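Local coordinates for odorant Binding Protein from Varroa destructor, form P2<1> (Varroa destructor, PDB 7NYJ) that probably binds and carries small hydrophobic odorants or other semiochemicals of the mite, at residues P14-G19 / C141-M146; R86-I91 / K107-Q112; Q112-E117 / V126-A131. All coordinates share one frame; numbering follows the deposited sequence.

Contact 1: residues P14-G19 / C141-M146; sequences PVIEWG and CGIKVM. With CA (calcium ion), chain E.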
loop_
_atom_site.group_PDB
_atom_site.type_symbol
_atom_site.label_atom_id
_atom_site.label_comp_id
_atom_site.label_asym_id
_atom_site.label_seq_id
_atom_site.Cartn_x
_atom_site.Cartn_y
_atom_site.Cartn_z
ATOM N N PRO A 14 -6.858 -15.106 4.246
ATOM C CA PRO A 14 -5.910 -15.466 3.195
ATOM C C PRO A 14 -4.678 -16.206 3.740
ATOM O O PRO A 14 -4.280 -16.010 4.873
ATOM C CB PRO A 14 -5.512 -14.107 2.573
ATOM C CG PRO A 14 -6.565 -13.158 3.018
ATOM C CD PRO A 14 -7.014 -13.645 4.375
ATOM N N VAL A 15 -4.116 -17.090 2.912
ATOM C CA VAL A 15 -2.770 -17.674 3.154
ATOM C C VAL A 15 -1.839 -16.865 2.264
ATOM O O VAL A 15 -2.116 -16.781 1.050
ATOM C CB VAL A 15 -2.737 -19.185 2.830
ATOM C CG1 VAL A 15 -1.319 -19.716 2.911
ATOM C CG2 VAL A 15 -3.665 -19.976 3.724
ATOM N N ILE A 16 -0.797 -16.271 2.831
ATOM C CA ILE A 16 0.175 -15.466 2.069
ATOM C C ILE A 16 1.498 -16.241 2.028
ATOM O O ILE A 16 2.100 -16.569 3.094
ATOM C CB ILE A 16 0.358 -14.060 2.685
ATOM C CG1 ILE A 16 -0.967 -13.317 2.870
ATOM C CG2 ILE A 16 1.377 -13.309 1.870
ATOM C CD1 ILE A 16 -0.845 -11.978 3.571
ATOM N N GLU A 17 2.005 -16.435 0.820
ATOM C CA GLU A 17 3.366 -16.920 0.565
ATOM C C GLU A 17 4.166 -15.654 0.273
ATOM O O GLU A 17 3.882 -14.999 -0.709
ATOM C CB GLU A 17 3.342 -17.935 -0.575
ATOM C CG GLU A 17 4.713 -18.365 -1.039
ATOM C CD GLU A 17 5.672 -18.691 0.070
ATOM O OE1 GLU A 17 5.353 -19.506 0.928
ATOM O OE2 GLU A 17 6.747 -18.072 0.148
ATOM N N TRP A 18 5.112 -15.337 1.124
ATOM C CA TRP A 18 5.899 -14.090 1.025
ATOM C C TRP A 18 7.137 -14.236 0.140
ATOM O O TRP A 18 7.845 -13.218 -0.031
ATOM C CB TRP A 18 6.241 -13.614 2.434
ATOM C CG TRP A 18 5.044 -13.073 3.164
ATOM C CD1 TRP A 18 4.269 -13.710 4.084
ATOM C CD2 TRP A 18 4.600 -11.699 3.164
ATOM N NE1 TRP A 18 3.307 -12.843 4.606
ATOM C CE2 TRP A 18 3.483 -11.607 4.041
ATOM C CE3 TRP A 18 5.018 -10.536 2.504
ATOM C CZ2 TRP A 18 2.782 -10.410 4.252
ATOM C CZ3 TRP A 18 4.329 -9.362 2.739
ATOM C CH2 TRP A 18 3.199 -9.317 3.555
ATOM N N GLY A 19 7.408 -15.442 -0.347
ATOM C CA GLY A 19 8.561 -15.704 -1.212
ATOM C C GLY A 19 9.866 -15.236 -0.611
ATOM O O GLY A 19 10.208 -15.671 0.482
ATOM N N CYS A 141 9.342 -10.576 -5.667
ATOM C CA CYS A 141 9.484 -11.319 -4.383
ATOM C C CYS A 141 8.932 -12.743 -4.505
ATOM O O CYS A 141 9.400 -13.617 -3.719
ATOM C CB CYS A 141 8.713 -10.625 -3.266
ATOM S SG CYS A 141 9.424 -9.040 -2.768
ATOM N N GLY A 142 8.050 -12.992 -5.478
ATOM C CA GLY A 142 7.307 -14.262 -5.653
ATOM C C GLY A 142 6.149 -14.358 -4.644
ATOM O O GLY A 142 5.993 -15.429 -3.987
ATOM N N ILE A 143 5.504 -13.231 -4.334
ATOM C CA ILE A 143 4.430 -13.168 -3.277
ATOM C C ILE A 143 3.156 -13.717 -3.913
ATOM O O ILE A 143 2.858 -13.364 -5.057
ATOM C CB ILE A 143 4.215 -11.746 -2.710
ATOM C CG1 ILE A 143 5.386 -11.291 -1.852
ATOM C CG2 ILE A 143 2.915 -11.675 -1.876
ATOM C CD1 ILE A 143 5.455 -9.798 -1.488
ATOM N N LYS A 144 2.480 -14.624 -3.236
ATOM C CA LYS A 144 1.204 -15.197 -3.701
ATOM C C LYS A 144 0.212 -15.173 -2.544
ATOM O O LYS A 144 0.572 -15.533 -1.456
ATOM C CB LYS A 144 1.359 -16.635 -4.188
ATOM C CG LYS A 144 2.519 -16.879 -5.154
ATOM C CD LYS A 144 2.181 -16.537 -6.527
ATOM C CE LYS A 144 2.806 -17.518 -7.507
ATOM N NZ LYS A 144 2.200 -17.356 -8.846
ATOM N N VAL A 145 -0.993 -14.709 -2.836
ATOM C CA VAL A 145 -2.099 -14.601 -1.854
ATOM C C VAL A 145 -3.175 -15.594 -2.276
ATOM O O VAL A 145 -3.595 -15.560 -3.426
ATOM C CB VAL A 145 -2.660 -13.174 -1.781
ATOM C CG1 VAL A 145 -3.782 -13.064 -0.776
ATOM C CG2 VAL A 145 -1.574 -12.170 -1.481
ATOM N N MET A 146 -3.538 -16.479 -1.363
ATOM C CA MET A 146 -4.526 -17.527 -1.676
ATOM C C MET A 146 -5.737 -17.360 -0.762
ATOM O O MET A 146 -5.576 -17.458 0.443
ATOM C CB MET A 146 -3.912 -18.909 -1.458
ATOM C CG MET A 146 -3.000 -19.353 -2.568
ATOM S SD MET A 146 -1.405 -18.550 -2.702
ATOM C CE MET A 146 -0.692 -18.854 -1.091
HETATM CA CA CA E . 7.360 -18.923 2.156
HETATM O O HOH W 1 6.166 -17.126 3.522
HETATM O O HOH W 2 9.316 -17.915 1.978
#

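Contact 2: residues R86-I91 / K107-Q112; sequences RARNEI and KHDACQ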
loop_
_atom_site.group_PDB
_atom_site.type_symbol
_atom_site.label_atom_id
_atom_site.label_comp_id
_atom_site.label_asym_id
_atom_site.label_seq_id
_atom_site.Cartn_x
_atom_site.Cartn_y
_atom_site.Cartn_z
ATOM N N ARG A 86 8.860 8.680 3.025
ATOM C CA ARG A 86 8.462 7.812 4.149
ATOM C C ARG A 86 8.378 6.375 3.673
ATOM O O ARG A 86 8.842 5.455 4.362
ATOM C CB ARG A 86 7.172 8.288 4.817
ATOM C CG ARG A 86 6.777 7.436 6.007
ATOM C CD ARG A 86 5.446 7.929 6.535
ATOM N NE ARG A 86 5.047 6.918 7.517
ATOM C CZ ARG A 86 3.917 6.889 8.188
ATOM N NH1 ARG A 86 3.050 7.857 8.036
ATOM N NH2 ARG A 86 3.640 5.862 8.985
ATOM N N ALA A 87 7.718 6.144 2.535
ATOM C CA ALA A 87 7.543 4.781 1.998
ATOM C C ALA A 87 8.916 4.171 1.746
ATOM O O ALA A 87 9.166 2.983 2.021
ATOM C CB ALA A 87 6.698 4.843 0.740
ATOM N N ARG A 88 9.807 4.961 1.182
ATOM C CA ARG A 88 11.141 4.464 0.791
ATOM C C ARG A 88 11.898 4.047 2.068
ATOM O O ARG A 88 12.566 3.030 2.093
ATOM C CB ARG A 88 11.868 5.556 -0.002
ATOM C CG ARG A 88 13.045 5.026 -0.781
ATOM C CD ARG A 88 13.732 6.131 -1.563
ATOM N NE ARG A 88 14.546 5.519 -2.630
ATOM C CZ ARG A 88 15.770 5.043 -2.467
ATOM N NH1 ARG A 88 16.321 5.060 -1.270
ATOM N NH2 ARG A 88 16.407 4.495 -3.492
ATOM N N ASN A 89 11.832 4.874 3.086
ATOM C CA ASN A 89 12.535 4.586 4.344
ATOM C C ASN A 89 11.940 3.357 5.024
ATOM O O ASN A 89 12.693 2.628 5.662
ATOM C CB ASN A 89 12.503 5.821 5.244
ATOM C CG ASN A 89 13.515 6.838 4.791
ATOM O OD1 ASN A 89 14.479 6.521 4.088
ATOM N ND2 ASN A 89 13.288 8.067 5.208
ATOM N N GLU A 90 10.627 3.182 4.977
ATOM C CA GLU A 90 9.974 2.026 5.624
ATOM C C GLU A 90 10.465 0.755 4.926
ATOM O O GLU A 90 10.718 -0.239 5.612
ATOM C CB GLU A 90 8.457 2.193 5.662
ATOM C CG GLU A 90 8.030 3.265 6.670
ATOM C CD GLU A 90 6.606 3.275 7.180
ATOM O OE1 GLU A 90 5.857 2.325 6.839
ATOM O OE2 GLU A 90 6.248 4.243 7.953
ATOM N N ILE A 91 10.669 0.800 3.623
ATOM C CA ILE A 91 11.245 -0.370 2.884
ATOM C C ILE A 91 12.606 -0.683 3.477
ATOM O O ILE A 91 12.858 -1.854 3.812
ATOM C CB ILE A 91 11.351 -0.132 1.372
ATOM C CG1 ILE A 91 9.968 -0.172 0.724
ATOM C CG2 ILE A 91 12.294 -1.172 0.768
ATOM C CD1 ILE A 91 9.895 0.570 -0.585
ATOM N N LYS A 107 12.078 -0.417 -7.760
ATOM C CA LYS A 107 10.637 -0.340 -8.105
ATOM C C LYS A 107 9.992 0.851 -7.384
ATOM O O LYS A 107 9.209 1.556 -7.993
ATOM C CB LYS A 107 9.926 -1.654 -7.743
ATOM C CG LYS A 107 10.382 -2.838 -8.593
ATOM C CD LYS A 107 10.080 -2.556 -10.067
ATOM C CE LYS A 107 10.274 -3.671 -11.071
ATOM N NZ LYS A 107 11.709 -3.849 -11.327
ATOM N N HIS A 108 10.330 1.124 -6.109
ATOM C CA HIS A 108 9.772 2.321 -5.463
ATOM C C HIS A 108 10.075 3.537 -6.356
ATOM O O HIS A 108 9.188 4.335 -6.632
ATOM C CB HIS A 108 10.367 2.447 -4.023
ATOM C CG HIS A 108 10.060 3.782 -3.491
ATOM N ND1 HIS A 108 8.889 4.035 -2.844
ATOM C CD2 HIS A 108 10.782 4.916 -3.496
ATOM C CE1 HIS A 108 8.884 5.291 -2.472
ATOM N NE2 HIS A 108 10.038 5.876 -2.910
ATOM N N ASP A 109 11.329 3.719 -6.744
ATOM C CA ASP A 109 11.767 4.934 -7.467
ATOM C C ASP A 109 11.087 4.986 -8.863
ATOM O O ASP A 109 10.575 6.041 -9.280
ATOM C CB ASP A 109 13.289 4.941 -7.590
ATOM C CG ASP A 109 13.962 5.219 -6.264
ATOM O OD1 ASP A 109 13.286 5.806 -5.384
ATOM O OD2 ASP A 109 15.071 4.720 -6.075
ATOM N N ALA A 110 11.013 3.846 -9.524
ATOM C CA ALA A 110 10.381 3.731 -10.875
ATOM C C ALA A 110 8.868 3.991 -10.823
ATOM O O ALA A 110 8.340 4.767 -11.639
ATOM C CB ALA A 110 10.769 2.388 -11.406
ATOM N N CYS A 111 8.189 3.452 -9.812
ATOM C CA CYS A 111 6.738 3.640 -9.620
ATOM C C CYS A 111 6.458 5.068 -9.199
ATOM O O CYS A 111 5.471 5.641 -9.660
ATOM C CB CYS A 111 6.192 2.617 -8.626
ATOM S SG CYS A 111 6.305 0.894 -9.172
ATOM N N GLN A 112 7.253 5.642 -8.289
ATOM C CA GLN A 112 7.077 7.073 -7.919
ATOM C C GLN A 112 7.162 7.989 -9.173
ATOM O O GLN A 112 6.344 8.845 -9.313
ATOM C CB GLN A 112 8.124 7.509 -6.898
ATOM C CG GLN A 112 7.866 8.948 -6.496
ATOM C CD GLN A 112 8.817 9.470 -5.464
ATOM O OE1 GLN A 112 9.645 8.736 -4.938
ATOM N NE2 GLN A 112 8.741 10.769 -5.242
#

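Contact 3: residues Q112-E117 / V126-A131; sequences QKEATE and VQLYQA. With CA (calcium ion), chain D.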
loop_
_atom_site.group_PDB
_atom_site.type_symbol
_atom_site.label_atom_id
_atom_site.label_comp_id
_atom_site.label_asym_id
_atom_site.label_seq_id
_atom_site.Cartn_x
_atom_site.Cartn_y
_atom_site.Cartn_z
ATOM N N GLN A 112 7.253 5.642 -8.289
ATOM C CA GLN A 112 7.077 7.073 -7.919
ATOM C C GLN A 112 7.162 7.989 -9.173
ATOM O O GLN A 112 6.344 8.845 -9.313
ATOM C CB GLN A 112 8.124 7.509 -6.898
ATOM C CG GLN A 112 7.866 8.948 -6.496
ATOM C CD GLN A 112 8.817 9.470 -5.464
ATOM O OE1 GLN A 112 9.645 8.736 -4.938
ATOM N NE2 GLN A 112 8.741 10.769 -5.242
ATOM N N LYS A 113 8.124 7.758 -10.033
ATOM C CA LYS A 113 8.400 8.616 -11.219
ATOM C C LYS A 113 7.248 8.490 -12.199
ATOM O O LYS A 113 6.688 9.521 -12.636
ATOM C CB LYS A 113 9.752 8.246 -11.821
ATOM C CG LYS A 113 10.147 9.219 -12.925
ATOM C CD LYS A 113 11.595 9.199 -13.284
ATOM C CE LYS A 113 11.926 10.252 -14.320
ATOM N NZ LYS A 113 13.308 10.068 -14.787
ATOM N N GLU A 114 6.768 7.286 -12.414
ATOM C CA GLU A 114 5.595 7.117 -13.285
ATOM C C GLU A 114 4.380 7.801 -12.648
ATOM O O GLU A 114 3.623 8.455 -13.412
ATOM C CB GLU A 114 5.338 5.662 -13.601
ATOM C CG GLU A 114 4.176 5.510 -14.560
ATOM C CD GLU A 114 4.029 4.110 -15.124
ATOM O OE1 GLU A 114 5.066 3.415 -15.336
ATOM O OE2 GLU A 114 2.847 3.701 -15.305
ATOM N N ALA A 115 4.119 7.622 -11.343
ATOM C CA ALA A 115 2.878 8.134 -10.706
ATOM C C ALA A 115 2.853 9.668 -10.802
ATOM O O ALA A 115 1.758 10.251 -11.014
ATOM C CB ALA A 115 2.739 7.659 -9.265
ATOM N N THR A 116 4.003 10.319 -10.594
ATOM C CA THR A 116 4.044 11.792 -10.440
ATOM C C THR A 116 4.115 12.424 -11.829
ATOM O O THR A 116 3.647 13.562 -12.006
ATOM C CB THR A 116 5.161 12.215 -9.482
ATOM O OG1 THR A 116 6.404 11.838 -10.023
ATOM C CG2 THR A 116 5.038 11.605 -8.116
ATOM N N GLU A 117 4.598 11.691 -12.824
ATOM C CA GLU A 117 4.459 12.153 -14.238
ATOM C C GLU A 117 3.034 11.991 -14.788
ATOM O O GLU A 117 2.602 12.904 -15.534
ATOM C CB GLU A 117 5.375 11.329 -15.114
ATOM C CG GLU A 117 6.802 11.796 -15.115
ATOM C CD GLU A 117 7.567 10.997 -16.157
ATOM O OE1 GLU A 117 6.917 10.087 -16.834
ATOM O OE2 GLU A 117 8.794 11.206 -16.255
ATOM N N VAL A 126 -0.897 8.457 -5.571
ATOM C CA VAL A 126 -0.653 7.333 -4.635
ATOM C C VAL A 126 -1.383 6.072 -5.126
ATOM O O VAL A 126 -0.822 5.027 -4.980
ATOM C CB VAL A 126 -0.936 7.653 -3.165
ATOM C CG1 VAL A 126 -2.329 8.101 -2.936
ATOM C CG2 VAL A 126 -0.574 6.434 -2.316
ATOM N N GLN A 127 -2.570 6.174 -5.746
ATOM C CA GLN A 127 -3.275 5.000 -6.317
ATOM C C GLN A 127 -2.430 4.345 -7.413
ATOM O O GLN A 127 -2.273 3.126 -7.358
ATOM C CB GLN A 127 -4.673 5.382 -6.798
ATOM C CG GLN A 127 -5.574 5.813 -5.657
ATOM C CD GLN A 127 -6.897 6.321 -6.183
ATOM O OE1 GLN A 127 -7.063 6.473 -7.392
ATOM N NE2 GLN A 127 -7.831 6.584 -5.285
ATOM N N LEU A 128 -1.861 5.123 -8.331
ATOM C CA LEU A 128 -0.964 4.581 -9.387
ATOM C C LEU A 128 0.297 3.989 -8.756
ATOM O O LEU A 128 0.660 2.849 -9.117
ATOM C CB LEU A 128 -0.636 5.649 -10.442
ATOM C CG LEU A 128 0.122 5.095 -11.672
ATOM C CD1 LEU A 128 -0.484 3.810 -12.215
ATOM C CD2 LEU A 128 0.168 6.077 -12.820
ATOM N N TYR A 129 1.001 4.739 -7.895
ATOM C CA TYR A 129 2.184 4.232 -7.165
ATOM C C TYR A 129 1.847 2.885 -6.509
ATOM O O TYR A 129 2.590 1.893 -6.672
ATOM C CB TYR A 129 2.673 5.248 -6.131
ATOM C CG TYR A 129 3.694 4.653 -5.204
ATOM C CD1 TYR A 129 5.029 4.593 -5.531
ATOM C CD2 TYR A 129 3.330 4.218 -3.952
ATOM C CE1 TYR A 129 5.970 4.036 -4.672
ATOM C CE2 TYR A 129 4.266 3.682 -3.070
ATOM C CZ TYR A 129 5.586 3.644 -3.399
ATOM O OH TYR A 129 6.477 3.035 -2.574
ATOM N N GLN A 130 0.758 2.810 -5.738
ATOM C CA GLN A 130 0.491 1.587 -4.968
ATOM C C GLN A 130 0.165 0.458 -5.938
ATOM O O GLN A 130 0.598 -0.655 -5.626
ATOM C CB GLN A 130 -0.634 1.755 -3.948
ATOM C CG GLN A 130 -0.683 0.592 -2.971
ATOM C CD GLN A 130 0.625 0.434 -2.228
ATOM O OE1 GLN A 130 1.057 1.371 -1.547
ATOM N NE2 GLN A 130 1.260 -0.734 -2.392
ATOM N N ALA A 131 -0.592 0.704 -7.021
ATOM C CA ALA A 131 -0.940 -0.356 -8.005
ATOM C C ALA A 131 0.368 -0.911 -8.617
ATOM O O ALA A 131 0.567 -2.173 -8.766
ATOM C CB ALA A 131 -1.875 0.205 -9.045
HETATM CA CA CA D . 8.526 10.148 -18.516
#

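Contact 1: residues P14-G19 / C141-M146
Val15 and Met146 form an antiparallel hydrogen-bonded pair, and so do Glu17 and Lys144. Four backbone bonds therefore join strand 15-17 to strand 144-146. The two shortest run from Met146 N to Val15 O and from Glu17 N to Lys144 O, each 2.8 Å. Ile16 and Val145 lie between them as a non-hydrogen-bonded pair. A CA-H...O contact extends the ladder, with Ile143 CA 3.2 Å from Glu17 O.

Apolar contacts are few. The chain of Met146 bends at chi2 (72°) and again at chi3 (57°), which folds CE back to 4.1 Å from Val15 CG1 and also close to the Val15 carbonyl oxygen. Pro14 CB meets Val145 CG1 at 3.9 Å. Ile143 CD1 comes obliquely to Trp18 CE3 at 4.1 Å, while Ile16 CG2 sits over one face of the indole.

Glu17 binds a calcium ion through both OE1 (2.4 Å) and OE2 (2.3 Å). OE2 also accepts from Gly19 N. Two waters on the metal reach Trp18 N and Gly19 O. Beyond Gly19, Cys21 forms a disulfide with Cys141.

The chemistry implies a surface ribbon held mainly by its main chain. The calcium probably offsets the charge of Glu17 and steadies the turn at 17-19.

Contact 2: residues R86-I91 / K107-Q112
Arg88 and His108 mark the nearest backbone approach of helix segments 86-91 and 107-112, which run antiparallel at 164° with their axes 10.7 Å apart. Side chains fill this wide spacing.

The His108 ring is the main filler. Arg88 CB lies over one face of it, 3.8 Å from the ring centroid, in a CH-pi contact. The Arg88 chain passes across the ring, with CG 3.5 Å from His108 CD2. Ala87 CB meets His108 CE1 at 3.9 Å, and Ile91 CD1 packs against His108 CB at the same distance.

Past the ring, Arg88 reaches Asp109. Its chain is extended from CG to NE, and a turn at chi4 (-83°) sets the guanidinium almost coplanar with the carboxylate. The grip is side-on and bidentate. Arg88 NE gives a bond of 3.0 Å to Asp109 OD1. Arg88 NH2 gives one of 2.9 Å to Asp109 OD2. Both bonds are nearly straight, and both oxygens use their syn lone pairs. The pairing fixes the rotation of both flat groups. A methionine in place of Arg88 would probably leave the Asp109 carboxylate without this charged mate and free to turn.

His108 ND1 is hydrogen-bonded to Tyr129 OH of helix 122-141. Ile91 also touches Val104 and Leu105, within the turn before Lys107. Helix 84-93 thus packs along helix 98-118, and helix 122-141 meets both through Tyr129, which touches Ala87 as well as bonding to His108.

Contact 3: residues Q112-E117 / V126-A131
Gln112, whose backbone N meets the ring edge of Tyr129, has a backbone O gripped by two donors. Thr116 N bonds to it at 3.0 Å as part of the helix. Thr116 OG1 adds a second bond of 3.1 Å from the opposite face of the carbonyl plane. The Thr116 hydroxyl is thereby turned back onto its own helix.

Between the helices the contact is apolar packing. Ala115 CB sits at the middle of it. It lies 4.0 Å from Tyr129 CB and 4.1 Å from Leu128 CB. Leu128 CD2 reaches alongside to 4.0 Å from Ala115 CA. A chi1 of 169°, with Tyr129 CG opposite the main-chain nitrogen, swings the ring edge to Gln112, where CD1 is 3.7 Å from Gln112 N. Phe84 meets the same ring edge-to-face.

Charged groups stay at the margins. Glu114 pairs with Lys118 on its own helix. Glu117 holds a calcium ion through both carboxylate oxygens.

The small Ala115 side chain is consistent with an axis distance of 8.2 Å, at an angle of 152°. This is the close antiparallel pairing of an alpha-helical hairpin, here within a mostly helical, disulfide-linked odorant-binding protein.

In the fold
Contacts 2 and 3 are neighbours, with centres 10 Å apart. They share Gln112 and use successive parts of helix 98-118. Contact 2 joins that helix to helix 84-93, and contact 3 joins it to helix 122-141. They follow one another along the chain. His108 and Tyr129 join the two contacts directly, so the three helices form one packed body. The Cys111-Cys132 disulfide links two of these helices covalently. Contact 1 lies about 20 Å from contact 2 and 23 Å from contact 3, centre to centre, and touches neither. It ties the two chain ends together at the surface, so both other contacts are nested in the loop it closes.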